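Local structure of ankyrin repeat domain protein (Legionella pneumophila subsp. pneumophila, 6MCA) at residues 48-59 with 74-85; 95-105 with 131-140. The protein is a bacterial effector, AnkH, that interacts with the host LARP7 component of the 7SK snRNP complex and probably carries a cysteine protease-like domain beside its ankyrin repeats. One frame throughout, in Å; residues are numbered along the deposited sequence. Where two conformers were deposited one is given.

Contact 1. Residues 48-59 with 74-85; sequences LDDIDEYGFTPL and LIARKVDINKPD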
loop_
_atom_site.group_PDB
_atom_site.type_symbol
_atom_site.label_atom_id
_atom_site.label_comp_id
_atom_site.label_asym_id
_atom_site.label_seq_id
_atom_site.Cartn_x
_atom_site.Cartn_y
_atom_site.Cartn_z
ATOM N N LEU A 48 -4.347 31.565 -10.283
ATOM C CA LEU A 48 -4.885 30.773 -9.184
ATOM C C LEU A 48 -4.794 29.272 -9.436
ATOM O O LEU A 48 -5.253 28.493 -8.594
ATOM C CB LEU A 48 -6.333 31.180 -8.914
ATOM C CG LEU A 48 -6.508 32.672 -8.626
ATOM C CD1 LEU A 48 -7.963 33.002 -8.376
ATOM C CD2 LEU A 48 -5.650 33.095 -7.442
ATOM N N ASP A 49 -4.219 28.855 -10.564
ATOM C CA ASP A 49 -3.915 27.460 -10.842
ATOM C C ASP A 49 -2.431 27.150 -10.689
ATOM O O ASP A 49 -2.007 26.030 -10.991
ATOM C CB ASP A 49 -4.375 27.089 -12.256
ATOM C CG ASP A 49 -5.885 27.114 -12.409
ATOM O OD1 ASP A 49 -6.583 26.559 -11.536
ATOM O OD2 ASP A 49 -6.371 27.685 -13.409
ATOM N N ASP A 50 -1.636 28.113 -10.228
ATOM C CA ASP A 50 -0.190 27.936 -10.177
ATOM C C ASP A 50 0.208 26.959 -9.078
ATOM O O ASP A 50 -0.410 26.907 -8.011
ATOM C CB ASP A 50 0.503 29.280 -9.948
ATOM C CG ASP A 50 0.589 30.119 -11.208
ATOM O OD1 ASP A 50 0.699 29.536 -12.307
ATOM O OD2 ASP A 50 0.553 31.364 -11.100
ATOM N N ILE A 51 1.254 26.183 -9.349
ATOM C CA ILE A 51 1.852 25.315 -8.342
ATOM C C ILE A 51 2.688 26.171 -7.400
ATOM O O ILE A 51 3.557 26.930 -7.843
ATOM C CB ILE A 51 2.701 24.221 -9.005
ATOM C CG1 ILE A 51 1.827 23.320 -9.882
ATOM C CG2 ILE A 51 3.440 23.407 -7.956
ATOM C CD1 ILE A 51 0.911 22.402 -9.100
ATOM N N ASP A 52 2.428 26.055 -6.101
ATOM C CA ASP A 52 3.063 26.924 -5.121
ATOM C C ASP A 52 4.398 26.334 -4.665
ATOM O O ASP A 52 4.889 25.341 -5.209
ATOM C CB ASP A 52 2.114 27.187 -3.950
ATOM C CG ASP A 52 1.672 25.914 -3.239
ATOM O OD1 ASP A 52 2.354 24.872 -3.349
ATOM O OD2 ASP A 52 0.623 25.956 -2.564
ATOM N N GLU A 53 4.994 26.948 -3.641
ATOM C CA GLU A 53 6.294 26.531 -3.132
ATOM C C GLU A 53 6.266 25.160 -2.471
ATOM O O GLU A 53 7.334 24.586 -2.235
ATOM C CB GLU A 53 6.819 27.571 -2.137
ATOM C CG GLU A 53 5.900 27.823 -0.950
ATOM C CD GLU A 53 4.907 28.946 -1.199
ATOM O OE1 GLU A 53 4.410 29.065 -2.340
ATOM O OE2 GLU A 53 4.625 29.711 -0.251
ATOM N N TYR A 54 5.085 24.625 -2.166
ATOM C CA TYR A 54 4.957 23.305 -1.566
ATOM C C TYR A 54 4.590 22.227 -2.578
ATOM O O TYR A 54 4.436 21.064 -2.195
ATOM C CB TYR A 54 3.914 23.331 -0.445
ATOM C CG TYR A 54 4.183 24.367 0.623
ATOM C CD1 TYR A 54 5.159 24.160 1.589
ATOM C CD2 TYR A 54 3.461 25.552 0.666
ATOM C CE1 TYR A 54 5.409 25.104 2.569
ATOM C CE2 TYR A 54 3.704 26.502 1.640
ATOM C CZ TYR A 54 4.678 26.273 2.588
ATOM O OH TYR A 54 4.922 27.216 3.560
ATOM N N GLY A 55 4.450 22.584 -3.852
ATOM C CA GLY A 55 4.087 21.628 -4.876
ATOM C C GLY A 55 2.602 21.448 -5.096
ATOM O O GLY A 55 2.208 20.510 -5.799
ATOM N N PHE A 56 1.768 22.316 -4.529
ATOM C CA PHE A 56 0.323 22.194 -4.616
ATOM C C PHE A 56 -0.273 23.434 -5.271
ATOM O O PHE A 56 0.398 24.448 -5.473
ATOM C CB PHE A 56 -0.297 21.985 -3.227
ATOM C CG PHE A 56 0.215 20.769 -2.512
ATOM C CD1 PHE A 56 0.035 19.508 -3.050
ATOM C CD2 PHE A 56 0.870 20.886 -1.296
ATOM C CE1 PHE A 56 0.503 18.387 -2.397
ATOM C CE2 PHE A 56 1.339 19.766 -0.637
ATOM C CZ PHE A 56 1.155 18.515 -1.188
ATOM N N THR A 57 -1.550 23.335 -5.611
ATOM C CA THR A 57 -2.345 24.457 -6.075
ATOM C C THR A 57 -3.150 25.032 -4.921
ATOM O O THR A 57 -3.322 24.380 -3.888
ATOM C CB THR A 57 -3.291 24.017 -7.200
ATOM O OG1 THR A 57 -4.300 23.152 -6.667
ATOM C CG2 THR A 57 -2.525 23.285 -8.290
ATOM N N PRO A 58 -3.641 26.271 -5.045
ATOM C CA PRO A 58 -4.493 26.820 -3.976
ATOM C C PRO A 58 -5.691 25.942 -3.640
ATOM O O PRO A 58 -6.041 25.801 -2.461
ATOM C CB PRO A 58 -4.920 28.181 -4.544
ATOM C CG PRO A 58 -3.810 28.565 -5.455
ATOM C CD PRO A 58 -3.303 27.286 -6.061
ATOM N N LEU A 59 -6.325 25.338 -4.649
ATOM C CA LEU A 59 -7.456 24.455 -4.387
ATOM C C LEU A 59 -7.017 23.202 -3.639
ATOM O O LEU A 59 -7.719 22.732 -2.735
ATOM C CB LEU A 59 -8.147 24.084 -5.699
ATOM C CG LEU A 59 -9.484 23.354 -5.568
ATOM C CD1 LEU A 59 -10.475 24.194 -4.777
ATOM C CD2 LEU A 59 -10.042 23.006 -6.940
ATOM N N LEU A 74 -12.301 30.010 -4.718
ATOM C CA LEU A 74 -11.467 29.608 -5.849
ATOM C C LEU A 74 -12.306 29.039 -6.988
ATOM O O LEU A 74 -12.032 29.310 -8.164
ATOM C CB LEU A 74 -10.424 28.590 -5.394
ATOM C CG LEU A 74 -9.300 29.143 -4.518
ATOM C CD1 LEU A 74 -8.477 28.008 -3.941
ATOM C CD2 LEU A 74 -8.421 30.092 -5.317
ATOM N N ILE A 75 -13.326 28.245 -6.662
ATOM C CA ILE A 75 -14.196 27.689 -7.694
ATOM C C ILE A 75 -14.985 28.797 -8.377
ATOM O O ILE A 75 -15.217 28.755 -9.592
ATOM C CB ILE A 75 -15.119 26.614 -7.090
ATOM C CG1 ILE A 75 -14.302 25.390 -6.671
ATOM C CG2 ILE A 75 -16.205 26.213 -8.076
ATOM C CD1 ILE A 75 -15.046 24.447 -5.752
ATOM N N ALA A 76 -15.401 29.811 -7.613
ATOM C CA ALA A 76 -16.071 30.963 -8.206
ATOM C C ALA A 76 -15.185 31.660 -9.230
ATOM O O ALA A 76 -15.686 32.181 -10.232
ATOM C CB ALA A 76 -16.498 31.945 -7.116
ATOM N N ARG A 77 -13.875 31.682 -9.002
ATOM C CA ARG A 77 -12.942 32.263 -9.954
ATOM C C ARG A 77 -12.498 31.258 -11.014
ATOM O O ARG A 77 -11.481 31.478 -11.682
ATOM C CB ARG A 77 -11.747 32.857 -9.208
ATOM C CG ARG A 77 -12.182 33.843 -8.125
ATOM C CD ARG A 77 -11.015 34.407 -7.337
ATOM N NE ARG A 77 -10.940 35.861 -7.448
ATOM C CZ ARG A 77 -11.581 36.704 -6.646
ATOM N NH1 ARG A 77 -11.455 38.013 -6.817
ATOM N NH2 ARG A 77 -12.353 36.238 -5.674
ATOM N N LYS A 78 -13.245 30.159 -11.169
ATOM C CA LYS A 78 -13.088 29.210 -12.278
ATOM C C LYS A 78 -11.672 28.641 -12.375
ATOM O O LYS A 78 -11.063 28.609 -13.446
ATOM C CB LYS A 78 -13.517 29.844 -13.605
ATOM C CG LYS A 78 -14.999 29.677 -13.928
ATOM C CD LYS A 78 -15.873 30.542 -13.033
ATOM N N VAL A 79 -11.155 28.163 -11.241
ATOM C CA VAL A 79 -9.906 27.411 -11.279
ATOM C C VAL A 79 -10.151 26.037 -11.897
ATOM O O VAL A 79 -11.278 25.528 -11.941
ATOM C CB VAL A 79 -9.288 27.284 -9.877
ATOM C CG1 VAL A 79 -8.997 28.657 -9.291
ATOM C CG2 VAL A 79 -10.204 26.485 -8.961
ATOM N N ASP A 80 -9.074 25.432 -12.393
ATOM C CA ASP A 80 -9.147 24.071 -12.911
ATOM C C ASP A 80 -9.383 23.120 -11.743
ATOM O O ASP A 80 -8.467 22.843 -10.961
ATOM C CB ASP A 80 -7.867 23.719 -13.666
ATOM C CG ASP A 80 -7.932 22.351 -14.331
ATOM O OD1 ASP A 80 -8.936 21.629 -14.145
ATOM O OD2 ASP A 80 -6.972 21.998 -15.049
ATOM N N ILE A 81 -10.612 22.615 -11.626
ATOM C CA ILE A 81 -10.985 21.784 -10.487
ATOM C C ILE A 81 -10.373 20.393 -10.535
ATOM O O ILE A 81 -10.493 19.642 -9.559
ATOM C CB ILE A 81 -12.522 21.690 -10.387
ATOM C CG1 ILE A 81 -12.952 21.541 -8.926
ATOM C CG2 ILE A 81 -13.053 20.546 -11.244
ATOM C CD1 ILE A 81 -14.394 21.900 -8.677
ATOM N N ASN A 82 -9.709 20.030 -11.632
ATOM C CA ASN A 82 -9.104 18.711 -11.770
ATOM C C ASN A 82 -7.587 18.765 -11.922
ATOM O O ASN A 82 -6.974 17.740 -12.247
ATOM C CB ASN A 82 -9.716 17.965 -12.959
ATOM C CG ASN A 82 -11.138 17.512 -12.694
ATOM O OD1 ASN A 82 -11.450 17.011 -11.614
ATOM N ND2 ASN A 82 -12.008 17.686 -13.681
ATOM N N LYS A 83 -6.965 19.914 -11.696
ATOM C CA LYS A 83 -5.517 20.016 -11.853
ATOM C C LYS A 83 -4.817 19.317 -10.696
ATOM O O LYS A 83 -5.043 19.681 -9.534
ATOM C CB LYS A 83 -5.072 21.472 -11.930
ATOM C CG LYS A 83 -3.571 21.620 -12.118
ATOM C CD LYS A 83 -3.160 23.061 -12.351
ATOM C CE LYS A 83 -1.660 23.159 -12.582
ATOM N NZ LYS A 83 -1.219 24.557 -12.834
ATOM N N PRO A 84 -3.971 18.323 -10.955
ATOM C CA PRO A 84 -3.328 17.598 -9.856
ATOM C C PRO A 84 -1.945 18.133 -9.527
ATOM O O PRO A 84 -1.432 19.022 -10.213
ATOM C CB PRO A 84 -3.251 16.171 -10.403
ATOM C CG PRO A 84 -2.998 16.388 -11.876
ATOM C CD PRO A 84 -3.704 17.686 -12.256
ATOM N N ASP A 85 -1.333 17.592 -8.478
ATOM C CA ASP A 85 0.075 17.842 -8.205
ATOM C C ASP A 85 0.905 16.875 -9.050
ATOM O O ASP A 85 0.381 16.166 -9.914
ATOM C CB ASP A 85 0.357 17.727 -6.709
ATOM C CG ASP A 85 -0.079 16.397 -6.129
ATOM O OD1 ASP A 85 0.614 15.387 -6.370
ATOM O OD2 ASP A 85 -1.111 16.360 -5.426
HETATM O O HOH W 1 -6.483 24.385 -9.724
HETATM O O HOH W 2 -8.417 27.068 -15.053
HETATM O O HOH W 3 -5.933 21.937 -8.428
#
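D49 keeps its carboxylate beside its own backbone N (chi1 -67°), which carries OD1 over to the backbone of D80, while K83 starts with CG swung opposite its N (chi1 -179°) and stays extended to the amine, bringing NZ up to the carbonyl of D49. D80 N donates to D49 OD1 at 2.9 Å with an N-H...O angle of 151°, on the syn side and somewhat out of the carboxylate plane. Water 1 donates to that same OD1 and to D80 O, so OD1 holds D80 directly at its N and through the water at its O. K83 NZ donates to D49 O; the modelled 2.5 Å is very short, and the exact length is doubtful. Water 3 joins K83 O to T57 OG1, the hydroxyl that also caps I60 N. T57-P58-L59 matches the Thr-Pro-Leu that opens the first helix of ankyrin repeats, consistent with a further repeat-like unit here, and the D52-G55 turn before it, with D52 OD1 gripped from both faces by Y54 N and F56 N, fits an ankyrin finger. On the apolar side of the contact, L59 CD2 lies 3.8 Å from I81 CG1 and 4.0 Å from V79 CG2. L74 CD1 sits 3.6 Å from P58 CB, and L48 CB meets V79 CG1 at 3.7 Å. D85 OD2, bonded to W94 NE1, lies in plane at the F56 ring edge; D85 OD1 bonds to T87 OG1.

Contact 2. Residues 95-105 with 131-140; sequences AVDNNDLDMTK and RGQDAIKQLL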
loop_
_atom_site.group_PDB
_atom_site.type_symbol
_atom_site.label_atom_id
_atom_site.label_comp_id
_atom_site.label_asym_id
_atom_site.label_seq_id
_atom_site.Cartn_x
_atom_site.Cartn_y
_atom_site.Cartn_z
ATOM N N ALA A 95 -9.403 15.564 -0.989
ATOM C CA ALA A 95 -10.610 15.653 -0.174
ATOM C C ALA A 95 -11.063 14.277 0.294
ATOM O O ALA A 95 -11.501 14.112 1.439
ATOM C CB ALA A 95 -11.724 16.343 -0.958
ATOM N N VAL A 96 -10.950 13.270 -0.574
ATOM C CA VAL A 96 -11.435 11.936 -0.240
ATOM C C VAL A 96 -10.494 11.252 0.744
ATOM O O VAL A 96 -10.940 10.601 1.698
ATOM C CB VAL A 96 -11.625 11.113 -1.527
ATOM C CG1 VAL A 96 -11.657 9.633 -1.219
ATOM C CG2 VAL A 96 -12.900 11.540 -2.238
ATOM N N ASP A 97 -9.181 11.392 0.541
ATOM C CA ASP A 97 -8.224 10.833 1.490
ATOM C C ASP A 97 -8.374 11.440 2.880
ATOM O O ASP A 97 -7.989 10.804 3.868
ATOM C CB ASP A 97 -6.794 11.028 0.980
ATOM C CG ASP A 97 -6.551 10.341 -0.352
ATOM O OD1 ASP A 97 -7.465 9.642 -0.841
ATOM O OD2 ASP A 97 -5.446 10.501 -0.912
ATOM N N ASN A 98 -8.928 12.649 2.977
ATOM C CA ASN A 98 -9.241 13.258 4.263
ATOM C C ASN A 98 -10.591 12.817 4.813
ATOM O O ASN A 98 -10.931 13.197 5.940
ATOM C CB ASN A 98 -9.224 14.784 4.139
ATOM C CG ASN A 98 -7.864 15.381 4.441
ATOM O OD1 ASN A 98 -6.887 14.663 4.648
ATOM N ND2 ASN A 98 -7.795 16.707 4.461
ATOM N N ASN A 99 -11.359 12.035 4.051
ATOM C CA ASN A 99 -12.716 11.635 4.434
ATOM C C ASN A 99 -13.581 12.856 4.736
ATOM O O ASN A 99 -14.399 12.857 5.660
ATOM C CB ASN A 99 -12.695 10.665 5.619
ATOM C CG ASN A 99 -13.980 9.867 5.745
ATOM O OD1 ASN A 99 -14.607 9.516 4.744
ATOM N ND2 ASN A 99 -14.377 9.576 6.978
ATOM N N ASP A 100 -13.394 13.912 3.947
ATOM C CA ASP A 100 -14.130 15.162 4.101
ATOM C C ASP A 100 -15.328 15.125 3.159
ATOM O O ASP A 100 -15.174 15.270 1.942
ATOM C CB ASP A 100 -13.225 16.358 3.809
ATOM C CG ASP A 100 -13.861 17.688 4.182
ATOM O OD1 ASP A 100 -15.078 17.723 4.466
ATOM O OD2 ASP A 100 -13.135 18.704 4.196
ATOM N N LEU A 101 -16.522 14.935 3.725
ATOM C CA LEU A 101 -17.718 14.782 2.900
ATOM C C LEU A 101 -18.130 16.101 2.258
ATOM O O LEU A 101 -18.518 16.129 1.084
ATOM C CB LEU A 101 -18.863 14.213 3.737
ATOM C CG LEU A 101 -18.845 12.699 3.949
ATOM C CD1 LEU A 101 -19.939 12.276 4.917
ATOM C CD2 LEU A 101 -18.991 11.978 2.621
ATOM N N ASP A 102 -18.057 17.202 3.009
ATOM C CA ASP A 102 -18.482 18.492 2.474
ATOM C C ASP A 102 -17.584 18.938 1.326
ATOM O O ASP A 102 -18.073 19.387 0.281
ATOM C CB ASP A 102 -18.499 19.538 3.590
ATOM C CG ASP A 102 -19.515 19.219 4.669
ATOM O OD1 ASP A 102 -20.551 18.603 4.345
ATOM O OD2 ASP A 102 -19.277 19.585 5.839
ATOM N N MET A 103 -16.266 18.819 1.500
ATOM C CA MET A 103 -15.343 19.205 0.437
ATOM C C MET A 103 -15.498 18.305 -0.783
ATOM O O MET A 103 -15.455 18.782 -1.924
ATOM C CB MET A 103 -13.904 19.172 0.953
ATOM C CG MET A 103 -12.867 19.634 -0.059
ATOM S SD MET A 103 -12.819 21.424 -0.257
ATOM C CE MET A 103 -12.331 21.931 1.391
ATOM N N THR A 104 -15.679 17.000 -0.562
ATOM C CA THR A 104 -15.882 16.082 -1.677
ATOM C C THR A 104 -17.151 16.426 -2.448
ATOM O O THR A 104 -17.157 16.419 -3.684
ATOM C CB THR A 104 -15.942 14.640 -1.170
ATOM O OG1 THR A 104 -14.734 14.327 -0.466
ATOM C CG2 THR A 104 -16.113 13.668 -2.330
ATOM N N LYS A 105 -18.234 16.737 -1.732
ATOM C CA LYS A 105 -19.481 17.105 -2.391
ATOM C C LYS A 105 -19.334 18.412 -3.160
ATOM O O LYS A 105 -19.835 18.536 -4.285
ATOM C CB LYS A 105 -20.606 17.209 -1.361
ATOM C CG LYS A 105 -21.997 17.334 -1.960
ATOM C CD LYS A 105 -23.038 17.580 -0.879
ATOM C CE LYS A 105 -24.428 17.745 -1.471
ATOM N NZ LYS A 105 -25.423 18.148 -0.439
ATOM N N ARG A 131 -10.410 1.593 3.528
ATOM C CA ARG A 131 -10.701 2.038 4.884
ATOM C C ARG A 131 -12.159 1.844 5.279
ATOM O O ARG A 131 -12.527 2.179 6.409
ATOM C CB ARG A 131 -10.313 3.511 5.047
ATOM C CG ARG A 131 -8.845 3.793 4.778
ATOM C CD ARG A 131 -8.590 5.280 4.601
ATOM N NE ARG A 131 -7.182 5.561 4.339
ATOM C CZ ARG A 131 -6.709 6.751 3.989
ATOM N NH1 ARG A 131 -7.533 7.782 3.856
ATOM N NH2 ARG A 131 -5.411 6.913 3.770
ATOM N N GLY A 132 -12.990 1.318 4.385
ATOM C CA GLY A 132 -14.389 1.081 4.712
ATOM C C GLY A 132 -15.171 2.335 5.036
ATOM O O GLY A 132 -15.969 2.340 5.982
ATOM N N GLN A 133 -14.959 3.405 4.273
ATOM C CA GLN A 133 -15.651 4.676 4.485
ATOM C C GLN A 133 -16.856 4.701 3.549
ATOM O O GLN A 133 -16.777 5.162 2.410
ATOM C CB GLN A 133 -14.706 5.849 4.252
ATOM C CG GLN A 133 -13.576 5.920 5.272
ATOM C CD GLN A 133 -12.375 6.700 4.773
ATOM O OE1 GLN A 133 -12.181 6.858 3.568
ATOM N NE2 GLN A 133 -11.557 7.185 5.701
ATOM N N ASP A 134 -17.991 4.207 4.052
ATOM C CA ASP A 134 -19.140 3.938 3.192
ATOM C C ASP A 134 -19.832 5.215 2.729
ATOM O O ASP A 134 -20.353 5.257 1.610
ATOM C CB ASP A 134 -20.135 3.033 3.921
ATOM C CG ASP A 134 -19.605 1.626 4.118
ATOM O OD1 ASP A 134 -19.350 0.936 3.109
ATOM O OD2 ASP A 134 -19.438 1.211 5.285
ATOM N N ALA A 135 -19.860 6.255 3.566
ATOM C CA ALA A 135 -20.553 7.485 3.191
ATOM C C ALA A 135 -19.894 8.145 1.986
ATOM O O ALA A 135 -20.567 8.506 1.012
ATOM C CB ALA A 135 -20.595 8.445 4.380
ATOM N N ILE A 136 -18.571 8.309 2.034
ATOM C CA ILE A 136 -17.872 8.937 0.919
ATOM C C ILE A 136 -17.882 8.025 -0.303
ATOM O O ILE A 136 -17.930 8.505 -1.444
ATOM C CB ILE A 136 -16.445 9.339 1.349
ATOM C CG1 ILE A 136 -15.936 10.510 0.508
ATOM C CG2 ILE A 136 -15.487 8.161 1.280
ATOM C CD1 ILE A 136 -14.900 11.354 1.216
ATOM N N LYS A 137 -17.884 6.705 -0.092
ATOM C CA LYS A 137 -18.007 5.780 -1.214
ATOM C C LYS A 137 -19.345 5.949 -1.920
ATOM O O LYS A 137 -19.406 5.957 -3.153
ATOM C CB LYS A 137 -17.841 4.339 -0.734
ATOM C CG LYS A 137 -16.404 3.916 -0.492
ATOM C CD LYS A 137 -16.226 2.431 -0.764
ATOM C CE LYS A 137 -17.159 1.589 0.090
ATOM N NZ LYS A 137 -16.914 1.788 1.543
ATOM N N GLN A 138 -20.429 6.090 -1.155
ATOM C CA GLN A 138 -21.742 6.267 -1.765
ATOM C C GLN A 138 -21.860 7.631 -2.433
ATOM O O GLN A 138 -22.494 7.759 -3.487
ATOM C CB GLN A 138 -22.836 6.080 -0.716
ATOM C CG GLN A 138 -22.993 4.643 -0.254
ATOM C CD GLN A 138 -23.868 4.517 0.975
ATOM O OE1 GLN A 138 -24.305 5.517 1.545
ATOM N NE2 GLN A 138 -24.124 3.283 1.392
ATOM N N LEU A 139 -21.254 8.660 -1.833
ATOM C CA LEU A 139 -21.226 9.969 -2.478
ATOM C C LEU A 139 -20.507 9.901 -3.820
ATOM O O LEU A 139 -20.949 10.510 -4.802
ATOM C CB LEU A 139 -20.559 10.995 -1.561
ATOM C CG LEU A 139 -20.408 12.418 -2.108
ATOM C CD1 LEU A 139 -21.727 12.937 -2.667
ATOM C CD2 LEU A 139 -19.872 13.350 -1.033
ATOM N N LEU A 140 -19.401 9.155 -3.885
ATOM C CA LEU A 140 -18.685 9.010 -5.149
ATOM C C LEU A 140 -19.478 8.168 -6.144
ATOM O O LEU A 140 -19.468 8.451 -7.348
ATOM C CB LEU A 140 -17.304 8.404 -4.900
ATOM C CG LEU A 140 -16.317 9.305 -4.153
ATOM C CD1 LEU A 140 -15.116 8.509 -3.665
ATOM C CD2 LEU A 140 -15.876 10.463 -5.035
HETATM O O HOH W 4 -10.061 7.964 2.529
HETATM O O HOH W 5 -9.431 9.252 6.014
HETATM O O HOH W 6 -17.050 8.228 4.794
#
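I136 reaches into the corner between helices 91-97 and 101-109. Its CB sits 3.9 Å from L101 CD2, and CG2 faces N99 OD1. CG1 leaves on the side opposite the backbone N (chi1 -154°), passes L101 CD2, and delivers CD1 to 3.4 Å from T104 OG1 and 3.8 Å from V96 CA, with V96 CG2 beside it. T104 OG1 is meanwhile tied to D100 O at 2.6 Å, so the methyl meets a hydroxyl already engaged. A turn further on, L139 CD2 packs 3.7 Å from L101 O, and L140 CD1 meets V96 CG2 tip to tip. Helices 101-105 and 134-140 run nearly parallel, 9° apart with axes 10.5 Å from each other, as helices of successive layers do in an ankyrin stack. At the rim the amides of N99 and Q133 stack with planes 1° apart, Q133 NE2 3.6 Å from N99 CG. Water 6 joins N99 OD1 to I136 N; waters 4 and 5 join Q133 to V96 O and D97 O. The one direct hydrogen bond across the segments, R131 NH1 to D97 O, is weak, which implies that the two are held mainly by apolar packing, with water adding bonds to the V96 and D97 carbonyls.

Contact 1 comes wholly earlier in the chain than contact 2, and the two follow one another along what is probably one N-terminal ankyrin array. Their centres lie 20 Å apart and their nearest atoms about 6 Å, without touching. Contact 1 takes in the start of helix 58-65 and the end of helix 68-76, whereas 91-97, 101-109 and 134-142 make contact 2. Between them, F56 meets the W94 ring of helix 91-97 edge to face, N98 ND2 bonds to I64 O of helix 58-65, and I75 and I81 both touch Y110. Contact 1 thus joins turns and helix ends, contact 2 mostly helix to helix, consistent with consecutive layers of one continuous solenoid.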